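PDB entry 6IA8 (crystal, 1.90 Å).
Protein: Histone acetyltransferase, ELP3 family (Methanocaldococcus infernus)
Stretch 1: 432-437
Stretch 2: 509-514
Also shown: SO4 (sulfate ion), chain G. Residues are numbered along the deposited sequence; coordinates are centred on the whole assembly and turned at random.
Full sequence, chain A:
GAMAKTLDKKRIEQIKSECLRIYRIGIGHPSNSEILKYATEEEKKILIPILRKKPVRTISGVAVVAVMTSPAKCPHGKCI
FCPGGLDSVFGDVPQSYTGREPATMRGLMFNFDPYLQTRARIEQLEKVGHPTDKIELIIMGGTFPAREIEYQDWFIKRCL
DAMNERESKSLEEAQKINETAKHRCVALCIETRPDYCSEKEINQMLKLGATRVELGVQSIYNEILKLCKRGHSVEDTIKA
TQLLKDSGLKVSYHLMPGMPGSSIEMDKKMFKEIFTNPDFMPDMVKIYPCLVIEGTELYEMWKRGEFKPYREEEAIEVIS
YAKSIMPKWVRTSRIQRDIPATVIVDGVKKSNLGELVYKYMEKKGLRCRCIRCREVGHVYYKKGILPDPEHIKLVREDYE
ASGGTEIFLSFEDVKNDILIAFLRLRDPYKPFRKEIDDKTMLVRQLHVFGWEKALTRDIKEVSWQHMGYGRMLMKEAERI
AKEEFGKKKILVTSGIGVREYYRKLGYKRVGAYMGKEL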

ATOM      1  N   PHE A 432       1.986   9.928 -19.033  1.00 36.92           N
ATOM      2  CA  PHE A 432       2.935  10.948 -19.437  1.00 39.96           C
ATOM      3  C   PHE A 432       4.374  10.462 -19.454  1.00 42.24           C
ATOM      4  O   PHE A 432       5.216  11.154 -20.005  1.00 37.55           O
ATOM      5  N   ARG A 433       4.692   9.329 -18.837  1.00 35.94           N
ATOM      6  CA  ARG A 433       6.068   8.852 -18.796  1.00 39.57           C
ATOM      7  C   ARG A 433       6.535   8.503 -20.202  1.00 41.10           C
ATOM      8  O   ARG A 433       5.782   7.919 -20.992  1.00 38.16           O
ATOM      9  N   LYS A 434       7.805   8.811 -20.479  1.00 41.37           N
ATOM     10  CA  LYS A 434       8.367   8.590 -21.804  1.00 47.17           C
ATOM     11  C   LYS A 434       8.278   7.128 -22.213  1.00 42.97           C
ATOM     12  O   LYS A 434       8.138   6.825 -23.398  1.00 45.77           O
ATOM     13  N   GLU A 435       8.344   6.201 -21.266  1.00 41.75           N
ATOM     14  CA  GLU A 435       8.401   4.801 -21.661  1.00 46.73           C
ATOM     15  C   GLU A 435       7.030   4.160 -21.824  1.00 47.10           C
ATOM     16  O   GLU A 435       6.961   2.997 -22.225  1.00 40.29           O
ATOM     17  N   ILE A 436       5.944   4.884 -21.571  1.00 42.01           N
ATOM     18  CA  ILE A 436       4.590   4.352 -21.703  1.00 41.86           C
ATOM     19  C   ILE A 436       3.942   4.988 -22.923  1.00 56.01           C
ATOM     20  O   ILE A 436       3.732   6.203 -22.956  1.00 54.02           O
ATOM     21  N   ASP A 437       3.613   4.179 -23.921  1.00 48.51           N
ATOM     22  CA  ASP A 437       2.883   4.647 -25.103  1.00 67.80           C
ATOM     23  C   ASP A 437       1.515   3.966 -25.162  1.00 96.04           C
ATOM     24  O   ASP A 437       1.129   3.220 -24.261  1.00 52.94           O
ATOM     25  N   ARG A 509      15.629  -3.566 -18.111  1.00 44.44           N
ATOM     26  CA  ARG A 509      15.361  -2.206 -17.661  1.00 53.00           C
ATOM     27  C   ARG A 509      14.911  -1.348 -18.834  1.00 46.15           C
ATOM     28  O   ARG A 509      15.560  -1.302 -19.875  1.00 46.48           O
ATOM     29  N   VAL A 510      13.782  -0.678 -18.671  1.00 42.40           N
ATOM     30  CA  VAL A 510      13.273   0.308 -19.627  1.00 40.60           C
ATOM     31  C   VAL A 510      12.991   1.554 -18.791  1.00 43.29           C
ATOM     32  O   VAL A 510      11.940   1.646 -18.144  1.00 41.58           O
ATOM     33  N   GLY A 511      13.930   2.493 -18.775  1.00 44.18           N
ATOM     34  CA  GLY A 511      13.762   3.680 -17.956  1.00 41.99           C
ATOM     35  C   GLY A 511      13.643   3.287 -16.495  1.00 42.90           C
ATOM     36  O   GLY A 511      14.548   2.684 -15.903  1.00 43.43           O
ATOM     37  N   ALA A 512      12.513   3.628 -15.888  1.00 44.70           N
ATOM     38  CA  ALA A 512      12.269   3.353 -14.483  1.00 48.75           C
ATOM     39  C   ALA A 512      11.673   1.972 -14.256  1.00 46.92           C
ATOM     40  O   ALA A 512      11.495   1.567 -13.100  1.00 45.27           O
ATOM     41  N   TYR A 513      11.373   1.242 -15.323  1.00 41.94           N
ATOM     42  CA  TYR A 513      10.621   0.002 -15.227  1.00 39.01           C
ATOM     43  C   TYR A 513      11.445  -1.200 -15.690  1.00 33.46           C
ATOM     44  O   TYR A 513      12.573  -1.075 -16.166  1.00 36.05           O
ATOM     45  N   MET A 514      10.844  -2.379 -15.567  1.00 34.76           N
ATOM     46  CA  MET A 514      11.345  -3.594 -16.195  1.00 35.02           C
ATOM     47  C   MET A 514      10.370  -3.895 -17.315  1.00 38.47           C
ATOM     48  O   MET A 514       9.156  -3.886 -17.097  1.00 38.94           O
TER

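Two turns meet here, and one acidic side chain does most of the joining. Arg433 to Ile436 form a type I turn, closed by Ile436 N to Arg433 O at 3.1 Å; Val510 to Tyr513 form a type II' turn between two strands, with Tyr513 N to Val510 O at 2.9 Å and Val510 N to Tyr513 O at 2.8 Å. The contact is small, about 250 Å² over both sides, and the closest CA pair is Glu435 CA and Gly511 CA, 6.6 Å apart.

The polar rule is a carboxylate that reads the opposing turn. Glu435 points toward the second stretch, with chi1 p and chi2 m, and its OE2 accepts a nearly straight hydrogen bond from Ala512 N at 3.2 Å, the one hydrogen bond between the stretches. The same carboxylate is held from its own side by Arg433, which also points toward the second stretch and whose first three chi angles are all m. Arg433 NE reaches Glu435 OE1 at 2.9 Å in a salt bridge, and Arg433 NH2 donates to Glu435 OE2 at 3.1 Å. OE2 thus receives both a guanidinium N-H and a backbone N-H, and the salt bridge and the cross-stretch bond share one carboxylate.

The absence of a side chain at Gly511 leaves room for the carboxylate. Gly511 has a positive phi, which by itself favours glycine, and its CA lies 3.4 Å from Glu435 OE2. A CB there would point toward the first stretch and come within 2.0 Å of that oxygen, a clash. Ala512 does point its CB inward, but that methyl fits, 3.9 Å from Arg433 NH2.

Packing centres on Tyr513, buried, directed toward the first stretch and in the m rotamer (chi2 88°). Glu435 CG meets the edge of its ring, 3.3 Å from Tyr513 CD1, so the methylene of the acid packs while its carboxylate bonds. Arg433 CG lies 3.5 Å from Tyr513 OH, a hydroxyl with a hydrogen bond elsewhere in the structure. Ile436 (chi1 m, chi2 t) starts sideways, yet its end comes nearer, bringing CD1 to 4.2 Å from Tyr513 CZ. Val510, sideways and t, adds a smaller carbon-carbon contact, its CG1 3.9 Å from Glu435 CB.

Phe432, Lys434, Asp437, Arg509 and Met514 make no contact across the stretches. Arg509, which is poorly ordered, bonds within its own turn: Arg509 NE and Arg509 NH2 donate to Gly511 O at 3.3 and 3.2 Å. A sulfate, probably from the crystallisation liquor, accepts a hydrogen bond through O1 from Arg509 N at 2.9 Å.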

ATOM      1  CB  PHE A 432       2.852  12.169 -18.502  1.00 41.32           C
ATOM      2  CG  PHE A 432       3.139  11.840 -17.065  1.00 33.28           C
ATOM      3  CD1 PHE A 432       4.436  11.922 -16.581  1.00 42.48           C
ATOM      4  CD2 PHE A 432       2.118  11.398 -16.208  1.00 38.29           C
ATOM      5  CE1 PHE A 432       4.708  11.601 -15.262  1.00 43.21           C
ATOM      6  CE2 PHE A 432       2.388  11.067 -14.887  1.00 37.34           C
ATOM      7  CZ  PHE A 432       3.678  11.179 -14.421  1.00 33.43           C
ATOM      8  CB  ARG A 433       6.167   7.616 -17.898  1.00 36.76           C
ATOM      9  CG  ARG A 433       6.108   7.885 -16.360  1.00 35.05           C
ATOM     10  CD  ARG A 433       7.334   8.684 -15.906  1.00 40.73           C
ATOM     11  NE  ARG A 433       8.590   7.978 -16.165  1.00 40.48           N
ATOM     12  CZ  ARG A 433       9.774   8.341 -15.665  1.00 43.60           C
ATOM     13  NH1 ARG A 433       9.861   9.387 -14.858  1.00 46.34           N
ATOM     14  NH2 ARG A 433      10.867   7.650 -15.963  1.00 59.92           N
ATOM     15  CB  LYS A 434       9.828   9.063 -21.838  1.00 44.53           C
ATOM     16  CG  LYS A 434      10.681   8.580 -20.649  1.00 74.26           C
ATOM     17  CD  LYS A 434      12.121   9.105 -20.707  1.00 79.03           C
ATOM     18  CE  LYS A 434      12.939   8.393 -21.779  1.00 92.65           C
ATOM     19  NZ  LYS A 434      14.398   8.722 -21.682  1.00 91.48           N
ATOM     20  CB  GLU A 435       9.248   4.003 -20.668  1.00 57.37           C
ATOM     21  CG  GLU A 435       8.958   4.219 -19.210  1.00 64.97           C
ATOM     22  CD  GLU A 435       9.689   5.420 -18.594  1.00 54.44           C
ATOM     23  OE1 GLU A 435       9.139   6.525 -18.666  1.00 42.93           O
ATOM     24  OE2 GLU A 435      10.754   5.268 -17.966  1.00 48.31           O
ATOM     25  CB  ILE A 436       3.743   4.629 -20.453  1.00 39.47           C
ATOM     26  CG1 ILE A 436       4.459   4.119 -19.204  1.00 34.40           C
ATOM     27  CG2 ILE A 436       2.365   3.981 -20.581  1.00 43.65           C
ATOM     28  CD1 ILE A 436       3.778   4.531 -17.883  1.00 36.57           C
ATOM     29  CB  ASP A 437       3.670   4.400 -26.398  1.00 51.85           C
ATOM     30  CG  ASP A 437       4.043   2.950 -26.597  1.00 59.90           C
ATOM     31  OD1 ASP A 437       5.222   2.694 -26.918  1.00 58.74           O
ATOM     32  OD2 ASP A 437       3.176   2.059 -26.409  1.00 51.10           O
ATOM     33  CB  ARG A 509      16.596  -1.582 -17.011  1.00 53.84           C
ATOM     34  CG  ARG A 509      16.818  -1.967 -15.563  1.00117.44           C
ATOM     35  CD  ARG A 509      15.734  -1.431 -14.648  1.00136.70           C
ATOM     36  NE  ARG A 509      15.793   0.015 -14.439  1.00124.27           N
ATOM     37  CZ  ARG A 509      16.713   0.633 -13.705  1.00112.11           C
ATOM     38  NH1 ARG A 509      17.679  -0.061 -13.122  1.00 95.85           N
ATOM     39  NH2 ARG A 509      16.674   1.950 -13.561  1.00115.32           N
ATOM     40  CB  VAL A 510      12.007  -0.168 -20.348  1.00 43.34           C
ATOM     41  CG1 VAL A 510      11.509   0.910 -21.303  1.00 54.56           C
ATOM     42  CG2 VAL A 510      12.278  -1.460 -21.092  1.00 52.94           C
ATOM     43  CB  ALA A 512      11.328   4.415 -13.908  1.00 48.48           C
ATOM     44  CB  TYR A 513       9.345   0.100 -16.077  1.00 33.42           C
ATOM     45  CG  TYR A 513       8.470   1.303 -15.762  1.00 40.80           C
ATOM     46  CD1 TYR A 513       8.680   2.507 -16.410  1.00 49.52           C
ATOM     47  CD2 TYR A 513       7.453   1.236 -14.814  1.00 38.32           C
ATOM     48  CE1 TYR A 513       7.911   3.620 -16.144  1.00 44.21           C
ATOM     49  CE2 TYR A 513       6.680   2.351 -14.530  1.00 33.14           C
ATOM     50  CZ  TYR A 513       6.914   3.549 -15.202  1.00 39.82           C
ATOM     51  OH  TYR A 513       6.143   4.684 -14.947  1.00 35.73           O
ATOM     52  CB  MET A 514      11.421  -4.760 -15.213  1.00 35.59           C
ATOM     53  CG  MET A 514      12.434  -4.548 -14.102  1.00 38.03           C
ATOM     54  SD  MET A 514      14.102  -4.263 -14.692  1.00 41.42           S
ATOM     55  CE  MET A 514      14.499  -5.941 -15.323  1.00 45.20           C
TER
HETATM   56  S   SO4 G 606      18.993  -5.027 -17.730  1.00 94.50           S
HETATM   57  O1  SO4 G 606      17.755  -5.108 -16.962  1.00 94.71           O
HETATM   58  O2  SO4 G 606      19.326  -6.357 -18.228  1.00 85.22           O
HETATM   59  O3  SO4 G 606      20.061  -4.536 -16.868  1.00111.49           O
HETATM   60  O4  SO4 G 606      18.829  -4.116 -18.855  1.00 99.53           O